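Local coordinates for protein transglutaminase elicitor (Phytophthora sojae, PDB 3TW5) that probably crosslinks proteins by joining glutamine side chains to lysine amines, as a transglutaminase that plants recognise as a pathogen-associated molecular pattern, at residues A[233-247]-A[269-282]. The protein carries 1 engineered substitution. Sequence-based numbering, arbitrary orientation.
Sequences QPVRGFKVYEQTEMT and SLVYVKSRLSWIYE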
ATOM      1  N   GLN A 233      -0.376   0.281   1.909  1.00 50.61           N
ATOM      2  CA  GLN A 233      -0.509   1.697   1.574  1.00 49.23           C
ATOM      3  C   GLN A 233       0.721   2.134   0.783  1.00 48.28           C
ATOM      4  O   GLN A 233       1.840   1.753   1.132  1.00 48.22           O
ATOM      5  CB  GLN A 233      -0.626   2.562   2.838  1.00 49.29           C
ATOM      6  CG  GLN A 233      -1.475   1.992   3.982  1.00 49.12           C
ATOM      7  CD  GLN A 233      -2.967   2.049   3.719  1.00 49.02           C
ATOM      8  OE1 GLN A 233      -3.456   2.926   3.010  1.00 48.98           O
ATOM      9  NE2 GLN A 233      -3.702   1.108   4.300  1.00 49.22           N
ATOM     10  N   PRO A 234       0.526   2.933  -0.283  1.00 47.28           N
ATOM     11  CA  PRO A 234       1.672   3.485  -1.000  1.00 46.55           C
ATOM     12  C   PRO A 234       2.271   4.667  -0.238  1.00 45.91           C
ATOM     13  O   PRO A 234       1.539   5.554   0.205  1.00 45.91           O
ATOM     14  CB  PRO A 234       1.065   3.946  -2.324  1.00 46.52           C
ATOM     15  CG  PRO A 234      -0.343   4.272  -1.998  1.00 46.68           C
ATOM     16  CD  PRO A 234      -0.755   3.345  -0.887  1.00 47.19           C
ATOM     17  N   VAL A 235       3.592   4.668  -0.079  1.00 45.01           N
ATOM     18  CA  VAL A 235       4.274   5.716   0.680  1.00 44.14           C
ATOM     19  C   VAL A 235       4.460   6.983  -0.161  1.00 43.75           C
ATOM     20  O   VAL A 235       4.801   6.910  -1.342  1.00 43.57           O
ATOM     21  CB  VAL A 235       5.625   5.209   1.261  1.00 44.11           C
ATOM     22  CG1 VAL A 235       6.428   6.344   1.881  1.00 43.82           C
ATOM     23  CG2 VAL A 235       5.376   4.122   2.293  1.00 43.81           C
ATOM     24  N   ARG A 236       4.214   8.135   0.458  1.00 43.16           N
ATOM     25  CA  ARG A 236       4.423   9.426  -0.186  1.00 42.68           C
ATOM     26  C   ARG A 236       5.747  10.061   0.232  1.00 42.46           C
ATOM     27  O   ARG A 236       6.408  10.714  -0.579  1.00 42.49           O
ATOM     28  CB  ARG A 236       3.269  10.380   0.122  1.00 42.67           C
ATOM     29  CG  ARG A 236       3.303  11.665  -0.690  1.00 42.67           C
ATOM     30  CD  ARG A 236       2.232  12.630  -0.239  1.00 42.92           C
ATOM     31  NE  ARG A 236       2.291  13.891  -0.975  1.00 43.14           N
ATOM     32  CZ  ARG A 236       1.409  14.880  -0.843  1.00 43.23           C
ATOM     33  NH1 ARG A 236       0.389  14.767   0.000  1.00 43.37           N
ATOM     34  NH2 ARG A 236       1.547  15.988  -1.555  1.00 43.19           N
ATOM     35  N   GLY A 237       6.135   9.874   1.492  1.00 42.10           N
ATOM     36  CA  GLY A 237       7.345  10.506   1.999  1.00 41.67           C
ATOM     37  C   GLY A 237       7.865  10.020   3.334  1.00 41.50           C
ATOM     38  O   GLY A 237       7.169   9.337   4.085  1.00 41.45           O
ATOM     39  N   PHE A 238       9.107  10.397   3.620  1.00 41.38           N
ATOM     40  CA  PHE A 238       9.794  10.039   4.852  1.00 41.35           C
ATOM     41  C   PHE A 238      10.599  11.241   5.335  1.00 41.51           C
ATOM     42  O   PHE A 238      11.411  11.794   4.584  1.00 41.56           O
ATOM     43  CB  PHE A 238      10.709   8.836   4.598  1.00 41.15           C
ATOM     44  CG  PHE A 238      11.677   8.546   5.713  1.00 40.79           C
ATOM     45  CD1 PHE A 238      11.266   7.855   6.848  1.00 40.72           C
ATOM     46  CD2 PHE A 238      13.008   8.935   5.611  1.00 40.59           C
ATOM     47  CE1 PHE A 238      12.168   7.571   7.874  1.00 40.66           C
ATOM     48  CE2 PHE A 238      13.916   8.656   6.632  1.00 40.51           C
ATOM     49  CZ  PHE A 238      13.496   7.973   7.764  1.00 40.45           C
ATOM     50  N   LYS A 239      10.364  11.649   6.580  1.00 41.63           N
ATOM     51  CA  LYS A 239      11.088  12.778   7.167  1.00 41.74           C
ATOM     52  C   LYS A 239      11.648  12.446   8.547  1.00 41.63           C
ATOM     53  O   LYS A 239      10.949  11.892   9.393  1.00 41.60           O
ATOM     54  CB  LYS A 239      10.203  14.025   7.239  1.00 41.86           C
ATOM     55  CG  LYS A 239      10.967  15.293   7.585  1.00 42.33           C
ATOM     56  CD  LYS A 239      10.066  16.513   7.658  1.00 42.96           C
ATOM     57  CE  LYS A 239      10.899  17.766   7.905  1.00 43.32           C
ATOM     58  NZ  LYS A 239      10.104  19.017   7.779  1.00 43.66           N
ATOM     59  N   VAL A 240      12.920  12.782   8.748  1.00 41.58           N
ATOM     60  CA  VAL A 240      13.580  12.641  10.039  1.00 41.57           C
ATOM     61  C   VAL A 240      13.342  13.917  10.844  1.00 41.74           C
ATOM     62  O   VAL A 240      13.711  15.013  10.412  1.00 41.73           O
ATOM     63  CB  VAL A 240      15.099  12.382   9.884  1.00 41.52           C
ATOM     64  CG1 VAL A 240      15.765  12.216  11.246  1.00 41.33           C
ATOM     65  CG2 VAL A 240      15.350  11.155   9.018  1.00 41.47           C
ATOM     66  N   TYR A 241      12.717  13.764  12.006  1.00 41.87           N
ATOM     67  CA  TYR A 241      12.363  14.900  12.853  1.00 42.05           C
ATOM     68  C   TYR A 241      13.401  15.186  13.937  1.00 42.07           C
ATOM     69  O   TYR A 241      13.510  16.317  14.406  1.00 42.15           O
ATOM     70  CB  TYR A 241      10.987  14.682  13.482  1.00 42.13           C
ATOM     71  CG  TYR A 241       9.828  15.067  12.587  1.00 42.45           C
ATOM     72  CD1 TYR A 241       9.512  14.320  11.451  1.00 42.63           C
ATOM     73  CD2 TYR A 241       9.035  16.174  12.886  1.00 42.74           C
ATOM     74  CE1 TYR A 241       8.441  14.672  10.629  1.00 42.89           C
ATOM     75  CE2 TYR A 241       7.962  16.533  12.074  1.00 42.96           C
ATOM     76  CZ  TYR A 241       7.672  15.780  10.949  1.00 43.01           C
ATOM     77  OH  TYR A 241       6.611  16.135  10.149  1.00 43.24           O
ATOM     78  N   GLU A 242      14.157  14.164  14.330  1.00 42.15           N
ATOM     79  CA  GLU A 242      15.166  14.314  15.373  1.00 42.21           C
ATOM     80  C   GLU A 242      16.282  13.276  15.272  1.00 42.25           C
ATOM     81  O   GLU A 242      16.023  12.080  15.128  1.00 42.28           O
ATOM     82  CB  GLU A 242      14.516  14.235  16.758  1.00 42.22           C
ATOM     83  CG  GLU A 242      15.430  14.670  17.899  1.00 42.46           C
ATOM     84  CD  GLU A 242      14.919  14.257  19.267  1.00 42.44           C
ATOM     85  OE1 GLU A 242      13.721  14.470  19.560  1.00 42.47           O
ATOM     86  OE2 GLU A 242      15.730  13.728  20.056  1.00 42.38           O
ATOM     87  N   GLN A 243      17.521  13.754  15.346  1.00 42.30           N
ATOM     88  CA  GLN A 243      18.688  12.898  15.528  1.00 42.35           C
ATOM     89  C   GLN A 243      19.437  13.386  16.757  1.00 42.37           C
ATOM     90  O   GLN A 243      19.832  14.553  16.830  1.00 42.70           O
ATOM     91  CB  GLN A 243      19.607  12.943  14.310  1.00 42.32           C
ATOM     92  CG  GLN A 243      19.056  12.255  13.077  1.00 42.54           C
ATOM     93  CD  GLN A 243      19.994  12.356  11.890  1.00 42.72           C
ATOM     94  OE1 GLN A 243      21.165  11.983  11.973  1.00 42.98           O
ATOM     95  NE2 GLN A 243      19.481  12.859  10.773  1.00 42.74           N
ATOM     96  N   THR A 244      19.616  12.496  17.727  1.00 42.30           N
ATOM     97  CA  THR A 244      20.297  12.833  18.970  1.00 42.17           C
ATOM     98  C   THR A 244      21.333  11.765  19.285  1.00 42.27           C
ATOM     99  O   THR A 244      20.983  10.628  19.602  1.00 42.32           O
ATOM    100  CB  THR A 244      19.298  12.978  20.142  1.00 42.05           C
ATOM    101  OG1 THR A 244      18.310  13.963  19.813  1.00 41.74           O
ATOM    102  CG2 THR A 244      20.011  13.395  21.419  1.00 42.08           C
ATOM    103  N   GLU A 245      22.606  12.133  19.181  1.00 42.44           N
ATOM    104  CA  GLU A 245      23.697  11.215  19.499  1.00 42.68           C
ATOM    105  C   GLU A 245      23.669  10.848  20.978  1.00 42.42           C
ATOM    106  O   GLU A 245      23.338  11.681  21.829  1.00 42.44           O
ATOM    107  CB  GLU A 245      25.053  11.819  19.130  1.00 42.99           C
ATOM    108  CG  GLU A 245      25.248  12.059  17.635  1.00 44.27           C
ATOM    109  CD  GLU A 245      26.657  12.525  17.281  1.00 45.27           C
ATOM    110  OE1 GLU A 245      27.166  12.110  16.215  1.00 45.50           O
ATOM    111  OE2 GLU A 245      27.258  13.302  18.064  1.00 45.72           O
ATOM    112  N   MET A 246      24.000   9.592  21.264  1.00 42.06           N
ATOM    113  CA  MET A 246      24.026   9.056  22.619  1.00 41.66           C
ATOM    114  C   MET A 246      25.174   8.073  22.761  1.00 41.43           C
ATOM    115  O   MET A 246      25.477   7.326  21.830  1.00 41.43           O
ATOM    116  CB  MET A 246      22.719   8.332  22.932  1.00 41.72           C
ATOM    117  CG  MET A 246      21.626   9.211  23.501  1.00 42.01           C
ATOM    118  SD  MET A 246      20.054   8.333  23.589  1.00 42.26           S
ATOM    119  CE  MET A 246      19.366   9.018  25.090  1.00 42.18           C
ATOM    120  N   THR A 247      25.814   8.068  23.926  1.00 41.13           N
ATOM    121  CA  THR A 247      26.813   7.047  24.220  1.00 40.79           C
ATOM    122  C   THR A 247      26.082   5.744  24.519  1.00 40.61           C
ATOM    123  O   THR A 247      24.893   5.755  24.856  1.00 40.62           O
ATOM    124  CB  THR A 247      27.732   7.430  25.403  1.00 40.70           C
ATOM    125  OG1 THR A 247      26.945   7.661  26.577  1.00 40.79           O
ATOM    126  CG2 THR A 247      28.534   8.682  25.080  1.00 40.79           C
ATOM    127  N   SER A 269      28.564   3.559  19.178  1.00 38.26           N
ATOM    128  CA  SER A 269      27.750   4.654  19.708  1.00 37.77           C
ATOM    129  C   SER A 269      26.307   4.532  19.225  1.00 37.46           C
ATOM    130  O   SER A 269      25.999   3.713  18.354  1.00 37.50           O
ATOM    131  CB  SER A 269      28.338   6.016  19.324  1.00 37.80           C
ATOM    132  OG  SER A 269      28.351   6.195  17.920  1.00 38.05           O
ATOM    133  N   LEU A 270      25.425   5.351  19.793  1.00 36.88           N
ATOM    134  CA  LEU A 270      24.003   5.282  19.469  1.00 36.36           C
ATOM    135  C   LEU A 270      23.467   6.628  18.991  1.00 36.15           C
ATOM    136  O   LEU A 270      24.018   7.680  19.323  1.00 36.09           O
ATOM    137  CB  LEU A 270      23.203   4.799  20.684  1.00 36.29           C
ATOM    138  CG  LEU A 270      23.614   3.497  21.378  1.00 36.08           C
ATOM    139  CD1 LEU A 270      22.926   3.393  22.719  1.00 35.98           C
ATOM    140  CD2 LEU A 270      23.309   2.272  20.520  1.00 36.03           C
ATOM    141  N   VAL A 271      22.402   6.586  18.193  1.00 35.75           N
ATOM    142  CA  VAL A 271      21.687   7.793  17.791  1.00 35.46           C
ATOM    143  C   VAL A 271      20.194   7.552  17.946  1.00 35.33           C
ATOM    144  O   VAL A 271      19.640   6.650  17.321  1.00 35.53           O
ATOM    145  CB  VAL A 271      22.006   8.220  16.329  1.00 35.43           C
ATOM    146  CG1 VAL A 271      21.139   9.401  15.911  1.00 35.31           C
ATOM    147  CG2 VAL A 271      23.472   8.582  16.170  1.00 35.33           C
ATOM    148  N   TYR A 272      19.551   8.350  18.793  1.00 35.16           N
ATOM    149  CA  TYR A 272      18.103   8.309  18.934  1.00 34.87           C
ATOM    150  C   TYR A 272      17.484   9.037  17.759  1.00 34.87           C
ATOM    151  O   TYR A 272      17.799  10.200  17.504  1.00 34.85           O
ATOM    152  CB  TYR A 272      17.657   8.953  20.250  1.00 34.79           C
ATOM    153  CG  TYR A 272      16.159   9.186  20.348  1.00 34.67           C
ATOM    154  CD1 TYR A 272      15.300   8.168  20.757  1.00 34.56           C
ATOM    155  CD2 TYR A 272      15.604  10.424  20.029  1.00 34.50           C
ATOM    156  CE1 TYR A 272      13.933   8.376  20.847  1.00 34.46           C
ATOM    157  CE2 TYR A 272      14.238  10.641  20.114  1.00 34.53           C
ATOM    158  CZ  TYR A 272      13.408   9.613  20.524  1.00 34.61           C
ATOM    159  OH  TYR A 272      12.051   9.823  20.610  1.00 35.02           O
ATOM    160  N   VAL A 273      16.608   8.347  17.039  1.00 34.90           N
ATOM    161  CA  VAL A 273      15.957   8.930  15.876  1.00 34.89           C
ATOM    162  C   VAL A 273      14.447   8.916  16.048  1.00 35.04           C
ATOM    163  O   VAL A 273      13.865   7.915  16.465  1.00 34.97           O
ATOM    164  CB  VAL A 273      16.358   8.211  14.557  1.00 34.85           C
ATOM    165  CG1 VAL A 273      15.674   8.853  13.349  1.00 34.60           C
ATOM    166  CG2 VAL A 273      17.869   8.224  14.372  1.00 34.67           C
ATOM    167  N   LYS A 274      13.833  10.055  15.751  1.00 35.27           N
ATOM    168  CA  LYS A 274      12.394  10.155  15.613  1.00 35.56           C
ATOM    169  C   LYS A 274      12.115  10.593  14.184  1.00 35.81           C
ATOM    170  O   LYS A 274      12.580  11.650  13.746  1.00 35.81           O
ATOM    171  CB  LYS A 274      11.825  11.164  16.609  1.00 35.65           C
ATOM    172  CG  LYS A 274      10.364  11.540  16.372  1.00 35.78           C
ATOM    173  CD  LYS A 274       9.913  12.595  17.370  1.00 36.05           C
ATOM    174  CE  LYS A 274       8.588  13.207  16.971  1.00 36.03           C
ATOM    175  NZ  LYS A 274       8.089  14.148  18.000  1.00 36.35           N
ATOM    176  N   SER A 275      11.372   9.761  13.457  1.00 36.05           N
ATOM    177  CA  SER A 275      11.065  10.013  12.050  1.00 36.21           C
ATOM    178  C   SER A 275       9.610   9.703  11.750  1.00 36.36           C
ATOM    179  O   SER A 275       8.963   8.960  12.489  1.00 36.47           O
ATOM    180  CB  SER A 275      11.980   9.191  11.140  1.00 36.11           C
ATOM    181  OG  SER A 275      11.855   7.807  11.408  1.00 36.16           O
ATOM    182  N   ARG A 276       9.099  10.280  10.667  1.00 36.60           N
ATOM    183  CA  ARG A 276       7.711  10.076  10.271  1.00 36.83           C
ATOM    184  C   ARG A 276       7.604   9.538   8.850  1.00 36.92           C
ATOM    185  O   ARG A 276       8.207  10.077   7.917  1.00 37.01           O
ATOM    186  CB  ARG A 276       6.904  11.368  10.439  1.00 36.88           C
ATOM    187  CG  ARG A 276       5.652  11.467   9.575  1.00 37.41           C
ATOM    188  CD  ARG A 276       4.827  12.680   9.935  1.00 37.76           C
ATOM    189  NE  ARG A 276       3.827  12.349  10.943  1.00 38.46           N
ATOM    190  CZ  ARG A 276       2.518  12.301  10.714  1.00 38.88           C
ATOM    191  NH1 ARG A 276       2.035  12.582   9.506  1.00 38.99           N
ATOM    192  NH2 ARG A 276       1.687  11.982  11.699  1.00 38.98           N
ATOM    193  N   LEU A 277       6.836   8.462   8.708  1.00 37.01           N
ATOM    194  CA  LEU A 277       6.493   7.910   7.409  1.00 37.11           C
ATOM    195  C   LEU A 277       5.132   8.455   6.998  1.00 37.26           C
ATOM    196  O   LEU A 277       4.224   8.551   7.823  1.00 37.21           O
ATOM    197  CB  LEU A 277       6.467   6.382   7.476  1.00 37.01           C
ATOM    198  CG  LEU A 277       6.465   5.591   6.164  1.00 36.92           C
ATOM    199  CD1 LEU A 277       7.753   5.811   5.386  1.00 36.65           C
ATOM    200  CD2 LEU A 277       6.257   4.111   6.444  1.00 36.71           C
ATOM    201  N   SER A 278       4.996   8.821   5.729  1.00 37.54           N
ATOM    202  CA  SER A 278       3.749   9.393   5.227  1.00 37.90           C
ATOM    203  C   SER A 278       3.194   8.575   4.067  1.00 37.98           C
ATOM    204  O   SER A 278       3.886   8.346   3.076  1.00 38.14           O
ATOM    205  CB  SER A 278       3.957  10.847   4.799  1.00 37.88           C
ATOM    206  OG  SER A 278       4.591  11.590   5.824  1.00 38.45           O
ATOM    207  N   TRP A 279       1.946   8.138   4.199  1.00 38.16           N
ATOM    208  CA  TRP A 279       1.313   7.318   3.175  1.00 38.30           C
ATOM    209  C   TRP A 279      -0.083   7.801   2.812  1.00 38.65           C
ATOM    210  O   TRP A 279      -0.689   8.595   3.536  1.00 38.73           O
ATOM    211  CB  TRP A 279       1.265   5.856   3.614  1.00 38.09           C
ATOM    212  CG  TRP A 279       0.459   5.616   4.846  1.00 37.78           C
ATOM    213  CD1 TRP A 279      -0.885   5.410   4.917  1.00 37.78           C
ATOM    214  CD2 TRP A 279       0.950   5.539   6.189  1.00 37.78           C
ATOM    215  NE1 TRP A 279      -1.268   5.209   6.221  1.00 37.72           N
ATOM    216  CE2 TRP A 279      -0.162   5.284   7.023  1.00 37.64           C
ATOM    217  CE3 TRP A 279       2.220   5.661   6.770  1.00 37.80           C
ATOM    218  CZ2 TRP A 279      -0.045   5.150   8.409  1.00 37.63           C
ATOM    219  CZ3 TRP A 279       2.337   5.527   8.149  1.00 37.79           C
ATOM    220  CH2 TRP A 279       1.207   5.275   8.953  1.00 37.79           C
ATOM    221  N   ILE A 280      -0.583   7.298   1.687  1.00 39.03           N
ATOM    222  CA  ILE A 280      -1.897   7.654   1.172  1.00 39.37           C
ATOM    223  C   ILE A 280      -2.930   6.655   1.682  1.00 39.78           C
ATOM    224  O   ILE A 280      -2.659   5.457   1.727  1.00 39.83           O
ATOM    225  CB  ILE A 280      -1.898   7.650  -0.375  1.00 39.20           C
ATOM    226  CG1 ILE A 280      -0.650   8.351  -0.934  1.00 39.17           C
ATOM    227  CG2 ILE A 280      -3.177   8.261  -0.920  1.00 39.28           C
ATOM    228  CD1 ILE A 280      -0.469   9.813  -0.519  1.00 39.30           C
ATOM    229  N   TYR A 281      -4.103   7.146   2.077  1.00 40.42           N
ATOM    230  CA  TYR A 281      -5.180   6.254   2.516  1.00 41.17           C
ATOM    231  C   TYR A 281      -6.413   6.259   1.598  1.00 41.43           C
ATOM    232  O   TYR A 281      -6.534   7.106   0.711  1.00 41.43           O
ATOM    233  CB  TYR A 281      -5.532   6.453   4.001  1.00 41.35           C
ATOM    234  CG  TYR A 281      -6.215   7.755   4.365  1.00 42.03           C
ATOM    235  CD1 TYR A 281      -7.602   7.821   4.499  1.00 42.43           C
ATOM    236  CD2 TYR A 281      -5.474   8.913   4.610  1.00 42.27           C
ATOM    237  CE1 TYR A 281      -8.240   9.010   4.851  1.00 42.82           C
ATOM    238  CE2 TYR A 281      -6.100  10.108   4.964  1.00 42.74           C
ATOM    239  CZ  TYR A 281      -7.484  10.150   5.080  1.00 42.93           C
ATOM    240  OH  TYR A 281      -8.111  11.328   5.426  1.00 43.25           O
ATOM    241  N   GLU A 282      -7.315   5.307   1.831  1.00 41.86           N
ATOM    242  CA  GLU A 282      -8.448   5.028   0.943  1.00 42.26           C
ATOM    243  C   GLU A 282      -9.534   6.105   0.939  1.00 42.27           C
ATOM    244  O   GLU A 282      -9.830   6.707   1.975  1.00 42.38           O
ATOM    245  CB  GLU A 282      -9.075   3.672   1.298  1.00 42.46           C
ATOM    246  CG  GLU A 282      -8.177   2.456   1.030  1.00 43.32           C
ATOM    247  CD  GLU A 282      -7.166   2.170   2.144  1.00 43.95           C
ATOM    248  OE1 GLU A 282      -7.120   2.918   3.147  1.00 44.21           O
ATOM    249  OE2 GLU A 282      -6.410   1.184   2.011  1.00 44.49           O
TER
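Val235 and Trp279, Phe238 and Leu277, and Val240 and Ser275 are non-hydrogen-bonded pairs of two long antiparallel strands, 232-246 and 269-280, in the large sheet of this transglutaminase. The pairing illustrates how a sheet absorbs an extra residue: two classic beta bulges each make one carbonyl serve two amides. Ser278 O accepts from Arg236 N (2.6 Å) and from Gly237 N, while Lys274 O accepts from Tyr241 N and Glu242 N, both lying in its carbonyl plane.

The tightly packed part has Val235, Phe238, Val240 and Val273 against helix 202-215. Leu277, on the same face, puts CD1 3.8 Å from Val235 CG1, the two side chains crossing at about a right angle. With CG anti to the backbone N (chi1 168°), the Phe238 ring reaches along the sheet until CE1 lies 3.6 Å from Ser275 OG, whose hydroxyl is hydrogen-bonded to Tyr306. Val240 CG1 and Val273 CG1 continue this apolar row.

On the solvent side Lys239 and Tyr241 are exposed, and Glu242, Lys274 and Arg276 partly so. Here the bulge residue Tyr241 lies alongside Arg276, both pointing the same way, with Tyr241 CE1 3.6 Å from Arg276 CB; Tyr303 of the next strand, 299-310, receives cation-pi contacts from Lys274 and Arg276. Farther along, the extended Glu242 chain carries its carboxylate to the edge of the Tyr272 ring, the two planes 51° apart. Glu242 OE2 also bonds the N of a bound 3-cyclohexyl-1-propylsulfonic acid, probably from the crystallisation liquor. Glu242 OE2 sits 3.3 Å from Tyr272 CD2, and Thr244 OG1 donates a 2.6 Å hydrogen bond to the anti side of Glu242 OE2.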